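Local atomic coordinates of sugar-binding transport ATP-binding protein (Pyrococcus horikoshii, PDB entry 1V43), a protein that probably binds and hydrolyses ATP to drive sugar uptake, serving as the ATPase subunit of an ABC-type sugar transporter. Residues E11-N16 / N31-D36; V122-E127 / V157-V162; Q146-A151 / V178-E183; I249-V254 / T283-I288; F264-P269 / V353-D358. All blocks are in the same frame, centred on the assembly; numbering follows the deposited sequence.

In the fold
Interactions 1, 2 and 3 lie in the ATP-binding cassette, interactions 4 and 5 in the OB-type (MalK OB and TOBE) C-terminal region, so the set divides into two groups; centres of interactions 2 and 5 are 53 Å apart. Within the cassette, interaction 1 touches interaction 2 through Val12 CG2 and Val162 CG2 at 3.8 Å, whereas interactions 2 and 3 approach to about 6 Å between nearest atoms. Interactions 4 and 5 share a core, with Phe286 CZ 3.4 Å from Met355 CE. The ATP site, unoccupied in this chain, is nearest to interaction 1: the side chain of Leu32 is about 9 Å from that of Lys50. The other four lie away from it.

Interaction 1 of 5, residues E11-N16 / N31-D36; sequences EVKLEN and NLTIKD
Val12 and Ile34 lie side by side and point the same way, their CB atoms 3.9 Å apart; Leu14 and Leu32 repeat this alignment, with Leu14 CD1 4.2 Å from Leu32 CB. All four side chains share one face of the antiparallel hairpin formed by strands 12-21 and 24-34. Both couples are hydrogen-bonded pairs, each joined by two reciprocal backbone bonds, the shortest being Ile34 N to Val12 O at 2.7 Å. Lys13 and Thr33, the non-hydrogen-bonded pair between them, turn to the other face. There Glu11 carries its CG anti to the backbone N (chi1 172°), and its extended chain ends with OE2 3.8 Å from the methyl CG2 of Thr33. The same OE2 receives Lys13 NZ at 3.0 Å, a salt bridge made on the anti side of the carboxylate and 21° out of its plane. A water donates to Glu11 OE1 at 2.6 Å and to Asp36 OD1 at 2.6 Å, which would ease the repulsion of two acidic groups facing across the end of the hairpin. Strand 65-70 bonds through its backbone to Lys13 and Glu15, and Gly71 just beyond it to Glu11. Leu32 and Ile34 pack on Leu40 of strand 39-43, Val12 and Leu14 meet Phe70 and Ile68 of strand 65-70, and Ile34 also reaches Ile196 of strand 194-199.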
# COMPACT_ATOMS: atom_id res chain seq x y z
N GLU A 11 -5.60 -20.26 26.74
CA GLU A 11 -5.33 -18.88 27.12
C GLU A 11 -3.83 -18.75 27.41
O GLU A 11 -3.25 -19.63 28.04
CB GLU A 11 -6.12 -18.49 28.37
CG GLU A 11 -5.72 -17.15 28.91
CD GLU A 11 -6.61 -16.70 30.04
OE1 GLU A 11 -7.81 -16.52 29.78
OE2 GLU A 11 -6.10 -16.55 31.18
N VAL A 12 -3.23 -17.66 26.94
CA VAL A 12 -1.81 -17.41 27.16
C VAL A 12 -1.58 -16.13 27.96
O VAL A 12 -2.09 -15.06 27.61
CB VAL A 12 -1.05 -17.28 25.81
CG1 VAL A 12 0.41 -16.93 26.06
CG2 VAL A 12 -1.13 -18.59 25.05
N LYS A 13 -0.83 -16.25 29.05
CA LYS A 13 -0.53 -15.10 29.91
C LYS A 13 0.94 -14.77 29.89
O LYS A 13 1.79 -15.64 30.09
CB LYS A 13 -0.89 -15.38 31.37
CG LYS A 13 -2.33 -15.59 31.73
CD LYS A 13 -2.39 -15.89 33.22
CE LYS A 13 -3.73 -16.40 33.68
NZ LYS A 13 -4.07 -17.67 33.01
N LEU A 14 1.26 -13.51 29.66
CA LEU A 14 2.65 -13.08 29.71
C LEU A 14 2.68 -12.18 30.95
O LEU A 14 1.96 -11.18 31.01
CB LEU A 14 3.02 -12.30 28.44
CG LEU A 14 2.76 -12.96 27.07
CD1 LEU A 14 3.28 -12.02 25.97
CD2 LEU A 14 3.46 -14.32 26.96
N GLU A 15 3.49 -12.53 31.95
CA GLU A 15 3.53 -11.73 33.19
C GLU A 15 4.83 -11.02 33.41
O GLU A 15 5.87 -11.66 33.50
CB GLU A 15 3.33 -12.59 34.44
CG GLU A 15 2.09 -13.41 34.51
CD GLU A 15 1.77 -13.80 35.95
OE1 GLU A 15 2.71 -14.10 36.73
OE2 GLU A 15 0.58 -13.81 36.30
N ASN A 16 4.75 -9.70 33.52
CA ASN A 16 5.93 -8.87 33.75
C ASN A 16 7.11 -9.40 32.96
O ASN A 16 8.20 -9.56 33.50
CB ASN A 16 6.27 -8.84 35.25
CG ASN A 16 7.35 -7.82 35.58
OD1 ASN A 16 8.53 -8.00 35.26
ND2 ASN A 16 6.94 -6.73 36.21
N ASN A 31 2.82 -7.08 29.97
CA ASN A 31 1.75 -7.76 30.67
C ASN A 31 0.63 -7.95 29.66
O ASN A 31 0.08 -6.99 29.12
CB ASN A 31 1.31 -6.96 31.89
CG ASN A 31 2.28 -7.11 33.05
OD1 ASN A 31 3.06 -6.20 33.35
ND2 ASN A 31 2.26 -8.27 33.69
N LEU A 32 0.32 -9.21 29.37
CA LEU A 32 -0.68 -9.51 28.37
C LEU A 32 -1.43 -10.80 28.63
O LEU A 32 -0.82 -11.82 28.94
CB LEU A 32 0.02 -9.65 27.01
CG LEU A 32 -0.40 -8.81 25.81
CD1 LEU A 32 0.38 -9.26 24.57
CD2 LEU A 32 -1.89 -8.96 25.60
N THR A 33 -2.74 -10.75 28.49
CA THR A 33 -3.56 -11.94 28.65
C THR A 33 -4.22 -12.21 27.29
O THR A 33 -5.16 -11.52 26.90
CB THR A 33 -4.64 -11.77 29.73
OG1 THR A 33 -4.01 -11.52 30.99
CG2 THR A 33 -5.47 -13.01 29.84
N ILE A 34 -3.67 -13.18 26.56
CA ILE A 34 -4.16 -13.57 25.25
C ILE A 34 -5.28 -14.60 25.40
O ILE A 34 -5.04 -15.72 25.84
CB ILE A 34 -2.99 -14.15 24.43
CG1 ILE A 34 -1.93 -13.05 24.29
CG2 ILE A 34 -3.46 -14.55 23.05
CD1 ILE A 34 -0.58 -13.52 23.95
N LYS A 35 -6.50 -14.22 25.03
CA LYS A 35 -7.65 -15.10 25.21
C LYS A 35 -7.62 -16.40 24.42
O LYS A 35 -7.12 -16.45 23.29
CB LYS A 35 -8.95 -14.32 24.96
CG LYS A 35 -9.07 -13.08 25.87
CD LYS A 35 -10.36 -12.29 25.67
CE LYS A 35 -10.29 -10.93 26.39
NZ LYS A 35 -11.55 -10.14 26.26
N ASP A 36 -8.13 -17.46 25.04
CA ASP A 36 -8.16 -18.77 24.40
C ASP A 36 -8.92 -18.67 23.08
O ASP A 36 -10.04 -18.18 23.03
CB ASP A 36 -8.83 -19.81 25.31
CG ASP A 36 -10.26 -19.46 25.65
OD1 ASP A 36 -10.48 -18.43 26.32
OD2 ASP A 36 -11.18 -20.22 25.26
O HOH W 1 -9.33 -16.58 27.66

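Interaction 2 of 5, residues V122-E127 / V157-V162; sequences VRWAAE and VVEPDV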
# COMPACT_ATOMS: atom_id res chain seq x y z
N VAL A 122 -2.72 -35.63 8.08
CA VAL A 122 -2.34 -35.02 6.80
C VAL A 122 -3.60 -34.76 5.97
O VAL A 122 -3.77 -33.66 5.45
CB VAL A 122 -1.35 -35.91 6.00
CG1 VAL A 122 -1.13 -35.34 4.60
CG2 VAL A 122 -0.01 -35.95 6.71
N ARG A 123 -4.49 -35.74 5.89
CA ARG A 123 -5.74 -35.61 5.15
C ARG A 123 -6.57 -34.46 5.74
O ARG A 123 -7.10 -33.61 5.01
CB ARG A 123 -6.56 -36.90 5.22
CG ARG A 123 -6.05 -38.05 4.33
CD ARG A 123 -6.78 -39.38 4.62
NE ARG A 123 -6.39 -40.45 3.71
CZ ARG A 123 -7.09 -40.82 2.63
NH1 ARG A 123 -8.23 -40.21 2.33
NH2 ARG A 123 -6.65 -41.79 1.85
N TRP A 124 -6.67 -34.43 7.07
CA TRP A 124 -7.43 -33.40 7.77
C TRP A 124 -6.85 -32.00 7.48
O TRP A 124 -7.58 -31.09 7.10
CB TRP A 124 -7.39 -33.70 9.28
CG TRP A 124 -7.82 -32.56 10.19
CD1 TRP A 124 -9.10 -32.17 10.50
CD2 TRP A 124 -6.95 -31.71 10.96
NE1 TRP A 124 -9.08 -31.14 11.41
CE2 TRP A 124 -7.78 -30.84 11.71
CE3 TRP A 124 -5.55 -31.61 11.08
CZ2 TRP A 124 -7.25 -29.87 12.58
CZ3 TRP A 124 -5.03 -30.64 11.95
CH2 TRP A 124 -5.88 -29.79 12.69
N ALA A 125 -5.54 -31.84 7.64
CA ALA A 125 -4.90 -30.56 7.39
C ALA A 125 -5.01 -30.16 5.93
O ALA A 125 -5.29 -29.01 5.62
CB ALA A 125 -3.42 -30.61 7.81
N ALA A 126 -4.78 -31.12 5.04
CA ALA A 126 -4.84 -30.86 3.61
C ALA A 126 -6.23 -30.40 3.20
O ALA A 126 -6.38 -29.50 2.37
CB ALA A 126 -4.44 -32.13 2.84
N GLU A 127 -7.26 -31.01 3.79
CA GLU A 127 -8.62 -30.62 3.47
C GLU A 127 -8.88 -29.19 3.97
O GLU A 127 -9.48 -28.37 3.27
CB GLU A 127 -9.62 -31.61 4.09
CG GLU A 127 -11.09 -31.39 3.72
CD GLU A 127 -11.69 -30.12 4.34
OE1 GLU A 127 -11.42 -29.84 5.54
OE2 GLU A 127 -12.44 -29.40 3.64
N VAL A 157 -0.72 -29.23 11.29
CA VAL A 157 -0.82 -30.69 11.34
C VAL A 157 -0.52 -31.31 12.72
O VAL A 157 -1.04 -32.38 13.04
CB VAL A 157 0.07 -31.37 10.25
CG1 VAL A 157 1.49 -31.54 10.75
CG2 VAL A 157 -0.54 -32.71 9.84
N VAL A 158 0.30 -30.62 13.52
CA VAL A 158 0.64 -31.13 14.86
C VAL A 158 -0.42 -30.78 15.90
O VAL A 158 -0.34 -31.20 17.05
CB VAL A 158 2.00 -30.58 15.36
CG1 VAL A 158 3.11 -30.96 14.37
CG2 VAL A 158 1.95 -29.07 15.53
N GLU A 159 -1.42 -30.00 15.50
CA GLU A 159 -2.48 -29.60 16.42
C GLU A 159 -1.87 -28.87 17.63
O GLU A 159 -2.03 -29.28 18.78
CB GLU A 159 -3.26 -30.83 16.88
CG GLU A 159 -3.73 -31.72 15.74
CD GLU A 159 -4.73 -32.76 16.21
OE1 GLU A 159 -5.94 -32.43 16.30
OE2 GLU A 159 -4.32 -33.91 16.48
N PRO A 160 -1.19 -27.75 17.37
CA PRO A 160 -0.56 -26.97 18.43
C PRO A 160 -1.59 -26.34 19.35
O PRO A 160 -2.72 -26.10 18.93
CB PRO A 160 0.21 -25.92 17.65
CG PRO A 160 -0.78 -25.57 16.58
CD PRO A 160 -1.29 -26.95 16.13
N ASP A 161 -1.20 -26.09 20.60
CA ASP A 161 -2.10 -25.43 21.54
C ASP A 161 -1.99 -23.93 21.28
O ASP A 161 -2.87 -23.17 21.62
CB ASP A 161 -1.70 -25.71 22.99
CG ASP A 161 -2.02 -27.14 23.41
OD1 ASP A 161 -3.04 -27.67 22.93
OD2 ASP A 161 -1.26 -27.71 24.22
N VAL A 162 -0.88 -23.53 20.66
CA VAL A 162 -0.65 -22.13 20.35
C VAL A 162 0.05 -22.05 18.99
O VAL A 162 1.07 -22.71 18.76
CB VAL A 162 0.23 -21.45 21.43
CG1 VAL A 162 0.42 -19.99 21.08
CG2 VAL A 162 -0.44 -21.56 22.81
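Val157 packs against helix 115-128 with its CG2 methyl, which lies 4.1 Å from Ala125 CB and 4.0 Å from Val122 N. That methyl stands anti to the backbone N of Val157, and of the two methyls it is CG2 that comes within 4.2 Å of segment 122-127. The backbone takes part as well: Val157 CA sits at the edge of the Trp124 indole, near its plane, 4.3 Å from CZ3. Two residues on comes Glu159, the first residue to leave helical geometry after helix 147-156. Its positive phi (58°) marks the turn out of the helix. The aliphatic part of the Glu159 side chain meets Trp124 obliquely, CG standing 4.1 Å from CZ3, with the indole and carboxylate planes 59° apart. CZ3 therefore receives both second-segment residues at one corner of the indole. Glu159 OE2 forms a salt bridge with Arg121, the residue just before segment 122-127 on the same helix, and OE1 accepts a hydrogen bond from Val6 N. No hydrogen bond joins the two segments, so this is apolar packing at a helix exit. Past Glu159 the chain runs to Val162, where strand 162-166 starts. Around the contact, Val122 and Val157 also pack on helix 100-105, and Trp124 rests on Leu191 of helix 174-191.

Interaction 3 of 5, residues Q146-A151 / V178-E183; sequences QRQRVA and VAMRAE
Met180 reaches across to Gln148, its SD and CE packing over the Gln148 chain as the closer part of this helix contact. SD lies 3.8 Å from Gln148 CB, the chain of Met180 being bent at chi2 (-44°) and again at chi3. How tight the packing is remains doubtful, because Met180 CE to Gln148 CG is too short for carbons. Gln146, also beside SD, is poorly ordered, and the place of its OE1 is uncertain.

The other side is looser. Arg149 and Glu183 cross at about a right angle, touching through Arg149 CD and Glu183 CG at 4.0 Å. Their charges stay beyond salt-bridge range, Arg149 NE being 4.3 Å from Glu183 OE2. Arg149 instead donates NE to Leu129 O and NH2 to Gln130 O.

Gln146 closes the LSGGQ signature sequence of ABC proteins and occupies the N-cap position of helix 147-156. The axes of segments 147-151 and 178-183 come within 11.4 Å at 26°. Leu172 borders Met180 and Gln148, and Val178 and Ala182 pack on Glu318 and Phe316 of the second subunit.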
# COMPACT_ATOMS: atom_id res chain seq x y z
N GLN A 146 -0.85 -23.47 -3.84
CA GLN A 146 0.05 -22.50 -3.25
C GLN A 146 0.98 -23.19 -2.26
O GLN A 146 0.54 -23.98 -1.42
CB GLN A 146 -0.74 -21.40 -2.52
CG GLN A 146 -1.85 -20.80 -3.36
CD GLN A 146 -2.66 -19.74 -2.63
OE1 GLN A 146 -3.18 -19.97 -1.53
NE2 GLN A 146 -2.80 -18.57 -3.25
N ARG A 147 2.27 -22.92 -2.39
CA ARG A 147 3.27 -23.49 -1.50
C ARG A 147 3.03 -22.82 -0.15
O ARG A 147 3.46 -23.31 0.89
CB ARG A 147 4.68 -23.15 -2.00
CG ARG A 147 5.79 -24.13 -1.57
CD ARG A 147 5.88 -24.31 -0.06
NE ARG A 147 6.98 -25.19 0.32
CZ ARG A 147 7.20 -25.64 1.55
NH1 ARG A 147 6.39 -25.30 2.55
NH2 ARG A 147 8.23 -26.44 1.80
N GLN A 148 2.32 -21.69 -0.18
CA GLN A 148 2.01 -20.97 1.04
C GLN A 148 1.07 -21.82 1.88
O GLN A 148 1.31 -22.08 3.06
CB GLN A 148 1.35 -19.63 0.71
CG GLN A 148 1.25 -18.70 1.91
CD GLN A 148 2.60 -18.36 2.52
OE1 GLN A 148 3.48 -17.84 1.83
NE2 GLN A 148 2.76 -18.65 3.81
N ARG A 149 -0.00 -22.28 1.24
CA ARG A 149 -1.00 -23.11 1.90
C ARG A 149 -0.39 -24.38 2.49
O ARG A 149 -0.82 -24.85 3.55
CB ARG A 149 -2.10 -23.45 0.90
CG ARG A 149 -2.64 -22.23 0.18
CD ARG A 149 -4.13 -22.01 0.39
NE ARG A 149 -4.95 -23.02 -0.27
CZ ARG A 149 -5.05 -23.16 -1.59
NH1 ARG A 149 -4.39 -22.34 -2.39
NH2 ARG A 149 -5.81 -24.12 -2.10
N VAL A 150 0.62 -24.93 1.82
CA VAL A 150 1.28 -26.14 2.29
C VAL A 150 2.00 -25.88 3.60
O VAL A 150 1.97 -26.71 4.51
CB VAL A 150 2.31 -26.68 1.26
CG1 VAL A 150 2.96 -27.95 1.80
CG2 VAL A 150 1.63 -26.93 -0.08
N ALA A 151 2.65 -24.73 3.68
CA ALA A 151 3.38 -24.35 4.88
C ALA A 151 2.44 -24.25 6.08
O ALA A 151 2.78 -24.67 7.19
CB ALA A 151 4.10 -22.99 4.66
N VAL A 178 -3.35 -10.54 0.13
CA VAL A 178 -4.70 -10.38 0.64
C VAL A 178 -5.43 -11.71 0.69
O VAL A 178 -6.12 -12.01 1.67
CB VAL A 178 -5.52 -9.36 -0.21
CG1 VAL A 178 -7.00 -9.48 0.11
CG2 VAL A 178 -5.08 -7.93 0.12
N ALA A 179 -5.26 -12.52 -0.36
CA ALA A 179 -5.89 -13.84 -0.41
C ALA A 179 -5.39 -14.71 0.76
O ALA A 179 -6.16 -15.45 1.36
CB ALA A 179 -5.58 -14.51 -1.76
N MET A 180 -4.10 -14.62 1.07
CA MET A 180 -3.53 -15.39 2.18
C MET A 180 -4.05 -14.89 3.56
O MET A 180 -4.36 -15.70 4.43
CB MET A 180 -1.99 -15.32 2.16
CG MET A 180 -1.32 -16.26 1.15
SD MET A 180 -2.00 -17.95 1.10
CE MET A 180 -1.71 -18.49 2.76
N ARG A 181 -4.14 -13.57 3.75
CA ARG A 181 -4.66 -13.02 5.00
C ARG A 181 -6.02 -13.64 5.28
O ARG A 181 -6.25 -14.19 6.35
CB ARG A 181 -4.81 -11.51 4.92
CG ARG A 181 -3.49 -10.75 4.93
CD ARG A 181 -3.69 -9.30 4.61
NE ARG A 181 -2.41 -8.64 4.40
CZ ARG A 181 -2.27 -7.49 3.74
NH1 ARG A 181 -3.35 -6.89 3.24
NH2 ARG A 181 -1.07 -6.96 3.57
N ALA A 182 -6.90 -13.55 4.29
CA ALA A 182 -8.24 -14.10 4.42
C ALA A 182 -8.19 -15.60 4.68
O ALA A 182 -8.91 -16.11 5.54
CB ALA A 182 -9.06 -13.82 3.16
N GLU A 183 -7.37 -16.31 3.92
CA GLU A 183 -7.24 -17.76 4.08
C GLU A 183 -6.81 -18.10 5.52
O GLU A 183 -7.46 -18.87 6.20
CB GLU A 183 -6.20 -18.27 3.08
CG GLU A 183 -5.93 -19.76 3.14
CD GLU A 183 -7.17 -20.59 2.85
OE1 GLU A 183 -8.11 -20.04 2.22
OE2 GLU A 183 -7.19 -21.78 3.24

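Interaction 4 of 5, residues I249-V254 / T283-I288; sequences ILEVSV and TVLFGI
Leu250 with Phe286 and Val252 with Val284 form the two hydrogen-bonded pairs of this antiparallel match, each with reciprocal backbone bonds. Leu250 N to Phe286 O is short at 2.6 Å, and Val252 N to Val284 O, 2.9 Å, is almost straight at the hydrogen (178°). Weaker CA-H...O contacts supplement them: Ile249 CA lies 3.2 Å from Phe286 O and Thr283 CA 3.2 Å from Val252 O.

Apolar packing fills the face bearing Leu250, Val252, Val284 and Phe286. Phe286 has CG anti to its backbone N (chi1 170°), and its ring edge meets Leu250 CB, 4.1 Å from CD2, while Val252 CG2 touches Phe286 CB at 3.8 Å. Val254 and Val284 cross at about a right angle, CG2 to CG2.

On the opposite face Glu251 CG lies 3.4 Å from Thr283 CG2, and its carboxylate pairs with Lys365 and Arg262. Within this five-stranded sheet of the MalK-type OB-fold region, strand 258-261 flanks 248-255 and strand 361-364 flanks 283-288.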
# COMPACT_ATOMS: atom_id res chain seq x y z
N ILE A 249 -1.85 15.55 12.52
CA ILE A 249 -1.54 15.97 13.88
C ILE A 249 -1.12 17.45 13.86
O ILE A 249 -0.07 17.80 13.33
CB ILE A 249 -0.40 15.12 14.49
CG1 ILE A 249 -0.81 13.64 14.54
CG2 ILE A 249 -0.09 15.59 15.90
CD1 ILE A 249 -2.00 13.37 15.43
N LEU A 250 -1.95 18.30 14.44
CA LEU A 250 -1.66 19.73 14.47
C LEU A 250 -1.54 20.30 15.87
O LEU A 250 -2.39 20.07 16.73
CB LEU A 250 -2.75 20.50 13.71
CG LEU A 250 -2.95 20.14 12.24
CD1 LEU A 250 -3.93 21.13 11.61
CD2 LEU A 250 -1.62 20.16 11.52
N GLU A 251 -0.49 21.06 16.10
CA GLU A 251 -0.24 21.69 17.39
C GLU A 251 -1.17 22.88 17.57
O GLU A 251 -1.19 23.78 16.73
CB GLU A 251 1.22 22.15 17.44
CG GLU A 251 1.71 22.57 18.80
CD GLU A 251 3.21 22.81 18.81
OE1 GLU A 251 3.73 23.28 19.84
OE2 GLU A 251 3.86 22.54 17.77
N VAL A 252 -1.97 22.89 18.63
CA VAL A 252 -2.88 24.01 18.87
C VAL A 252 -3.01 24.44 20.34
O VAL A 252 -2.54 23.75 21.25
CB VAL A 252 -4.30 23.70 18.33
CG1 VAL A 252 -4.22 23.37 16.84
CG2 VAL A 252 -4.92 22.56 19.11
N SER A 253 -3.65 25.59 20.56
CA SER A 253 -3.86 26.12 21.90
C SER A 253 -5.35 26.13 22.21
O SER A 253 -6.16 26.44 21.35
CB SER A 253 -3.30 27.54 22.00
OG SER A 253 -1.90 27.55 21.82
N VAL A 254 -5.69 25.78 23.45
CA VAL A 254 -7.09 25.72 23.88
C VAL A 254 -7.60 27.05 24.44
O VAL A 254 -6.92 27.69 25.24
CB VAL A 254 -7.27 24.64 24.98
CG1 VAL A 254 -8.75 24.44 25.27
CG2 VAL A 254 -6.63 23.33 24.53
N THR A 283 -0.90 24.30 25.27
CA THR A 283 -0.81 23.66 23.95
C THR A 283 -1.04 22.15 23.98
O THR A 283 -0.51 21.44 24.84
CB THR A 283 0.55 23.92 23.29
OG1 THR A 283 0.70 25.32 23.02
CG2 THR A 283 0.68 23.14 22.00
N VAL A 284 -1.82 21.67 23.02
CA VAL A 284 -2.13 20.25 22.90
C VAL A 284 -2.02 19.84 21.44
O VAL A 284 -1.91 20.70 20.57
CB VAL A 284 -3.56 19.95 23.41
CG1 VAL A 284 -3.64 20.19 24.90
CG2 VAL A 284 -4.58 20.82 22.68
N LEU A 285 -2.04 18.55 21.16
CA LEU A 285 -1.93 18.08 19.79
C LEU A 285 -3.32 17.71 19.28
O LEU A 285 -4.00 16.86 19.86
CB LEU A 285 -0.98 16.89 19.71
CG LEU A 285 0.46 17.16 20.18
CD1 LEU A 285 1.29 15.91 20.04
CD2 LEU A 285 1.08 18.30 19.38
N PHE A 286 -3.74 18.39 18.22
CA PHE A 286 -5.04 18.19 17.58
C PHE A 286 -4.87 17.13 16.48
O PHE A 286 -3.89 17.14 15.75
CB PHE A 286 -5.51 19.50 16.95
CG PHE A 286 -6.72 19.37 16.06
CD1 PHE A 286 -7.98 19.18 16.60
CD2 PHE A 286 -6.59 19.46 14.68
CE1 PHE A 286 -9.10 19.08 15.78
CE2 PHE A 286 -7.70 19.36 13.86
CZ PHE A 286 -8.95 19.18 14.41
N GLY A 287 -5.85 16.24 16.35
CA GLY A 287 -5.76 15.21 15.34
C GLY A 287 -7.08 14.90 14.66
O GLY A 287 -8.12 14.79 15.31
N ILE A 288 -7.05 14.78 13.34
CA ILE A 288 -8.24 14.43 12.58
C ILE A 288 -7.75 13.68 11.36
O ILE A 288 -6.80 14.11 10.71
CB ILE A 288 -9.07 15.68 12.18
CG1 ILE A 288 -10.36 15.22 11.49
CG2 ILE A 288 -8.26 16.62 11.29
CD1 ILE A 288 -11.25 16.35 11.11

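Interaction 5 of 5, residues F264-P269 / V353-D358; sequences FRIELP and VIMDLD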
# COMPACT_ATOMS: atom_id res chain seq x y z
N PHE A 264 -5.49 29.50 11.97
CA PHE A 264 -6.87 29.03 11.91
C PHE A 264 -7.41 28.75 13.31
O PHE A 264 -6.64 28.66 14.26
CB PHE A 264 -6.97 27.75 11.06
CG PHE A 264 -6.40 26.52 11.72
CD1 PHE A 264 -7.14 25.82 12.69
CD2 PHE A 264 -5.13 26.07 11.41
CE1 PHE A 264 -6.61 24.71 13.33
CE2 PHE A 264 -4.58 24.95 12.05
CZ PHE A 264 -5.32 24.27 13.01
N ARG A 265 -8.73 28.62 13.41
CA ARG A 265 -9.38 28.32 14.68
C ARG A 265 -10.51 27.34 14.43
O ARG A 265 -11.08 27.30 13.34
CB ARG A 265 -9.96 29.59 15.33
CG ARG A 265 -11.24 30.13 14.69
CD ARG A 265 -11.93 31.17 15.59
NE ARG A 265 -12.63 30.55 16.72
CZ ARG A 265 -13.14 31.23 17.75
NH1 ARG A 265 -13.03 32.55 17.80
NH2 ARG A 265 -13.77 30.59 18.73
N ILE A 266 -10.84 26.55 15.44
CA ILE A 266 -11.91 25.57 15.31
C ILE A 266 -12.87 25.72 16.48
O ILE A 266 -12.49 25.59 17.63
CB ILE A 266 -11.33 24.14 15.29
CG1 ILE A 266 -10.47 23.95 14.03
CG2 ILE A 266 -12.45 23.12 15.37
CD1 ILE A 266 -9.65 22.67 14.01
N GLU A 267 -14.13 26.00 16.17
CA GLU A 267 -15.14 26.17 17.20
C GLU A 267 -15.46 24.83 17.85
O GLU A 267 -15.99 23.94 17.20
CB GLU A 267 -16.41 26.77 16.59
CG GLU A 267 -17.12 27.77 17.50
CD GLU A 267 -16.19 28.88 17.97
OE1 GLU A 267 -15.51 29.50 17.11
OE2 GLU A 267 -16.14 29.14 19.19
N LEU A 268 -15.13 24.70 19.12
CA LEU A 268 -15.38 23.46 19.85
C LEU A 268 -16.70 23.47 20.61
O LEU A 268 -16.92 24.32 21.47
CB LEU A 268 -14.24 23.17 20.83
CG LEU A 268 -12.83 22.99 20.29
CD1 LEU A 268 -11.91 22.62 21.44
CD2 LEU A 268 -12.80 21.89 19.23
N PRO A 269 -17.60 22.52 20.29
CA PRO A 269 -18.89 22.45 20.97
C PRO A 269 -18.71 22.18 22.47
O PRO A 269 -17.61 21.92 22.94
CB PRO A 269 -19.59 21.29 20.26
CG PRO A 269 -19.05 21.40 18.87
CD PRO A 269 -17.58 21.63 19.12
N VAL A 353 -12.72 23.08 3.47
CA VAL A 353 -12.51 21.80 4.09
C VAL A 353 -13.48 21.64 5.26
O VAL A 353 -13.57 22.50 6.14
CB VAL A 353 -11.08 21.66 4.60
CG1 VAL A 353 -10.90 20.32 5.29
CG2 VAL A 353 -10.09 21.79 3.43
N ILE A 354 -14.21 20.53 5.27
CA ILE A 354 -15.17 20.24 6.32
C ILE A 354 -14.69 19.11 7.22
O ILE A 354 -14.54 17.97 6.76
CB ILE A 354 -16.54 19.84 5.73
CG1 ILE A 354 -16.93 20.80 4.60
CG2 ILE A 354 -17.61 19.88 6.81
CD1 ILE A 354 -18.29 20.51 4.00
N MET A 355 -14.46 19.41 8.49
CA MET A 355 -14.01 18.43 9.48
C MET A 355 -15.18 17.84 10.28
O MET A 355 -16.10 18.57 10.71
CB MET A 355 -13.04 19.07 10.48
CG MET A 355 -11.91 19.88 9.88
SD MET A 355 -10.65 20.30 11.12
CE MET A 355 -11.64 20.36 12.62
N ASP A 356 -15.14 16.53 10.51
CA ASP A 356 -16.18 15.86 11.30
C ASP A 356 -15.75 15.97 12.76
O ASP A 356 -14.87 15.23 13.22
CB ASP A 356 -16.31 14.38 10.92
CG ASP A 356 -17.50 13.71 11.62
OD1 ASP A 356 -17.91 14.16 12.72
OD2 ASP A 356 -18.03 12.72 11.07
N LEU A 357 -16.37 16.90 13.48
CA LEU A 357 -16.08 17.15 14.88
C LEU A 357 -16.19 15.93 15.79
O LEU A 357 -15.54 15.87 16.83
CB LEU A 357 -16.98 18.28 15.39
CG LEU A 357 -16.31 19.65 15.60
CD1 LEU A 357 -15.15 19.84 14.63
CD2 LEU A 357 -17.34 20.75 15.42
N ASP A 358 -17.02 14.96 15.41
CA ASP A 358 -17.19 13.77 16.22
C ASP A 358 -16.04 12.78 16.04
O ASP A 358 -15.93 11.82 16.80
CB ASP A 358 -18.53 13.11 15.89
CG ASP A 358 -19.71 13.88 16.47
OD1 ASP A 358 -20.78 13.92 15.82
OD2 ASP A 358 -19.58 14.44 17.58
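Pro269, a puckered ring, meets Leu357 through its CG and CD atoms, Leu357 CD2 lying 3.9 Å from CG and 3.8 Å from CD; the flat group, the Asp356 carboxylate, turns back on its own segment. The contact joins two antiparallel sheets of the OB-type C-terminal region, edge strand 264-267 from the MalK OB part facing strand 350-356 from the TOBE part, without a hydrogen bond between the segments. Asp356 OD1 accepts Asp358 N at 2.9 Å, on the anti side and 28° out of the carboxylate plane, forming an Asx turn at the end of strand 350-356. Leu357 also reaches back, its CD1 4.3 Å from Ile266 CG2. Between the sheets Phe286 of strand 283-288 touches both Ile266 and Met355, while Leu310 of strand 307-319 lies against Met355. The side chains of Ile266 and Met355 cross at about a right angle. Met355 bends at chi3 (-29°), which places CE against the isoleucine tip, and the Ile266 CD1 to Met355 CE separation of 3.4 Å is tighter than usual van der Waals contact.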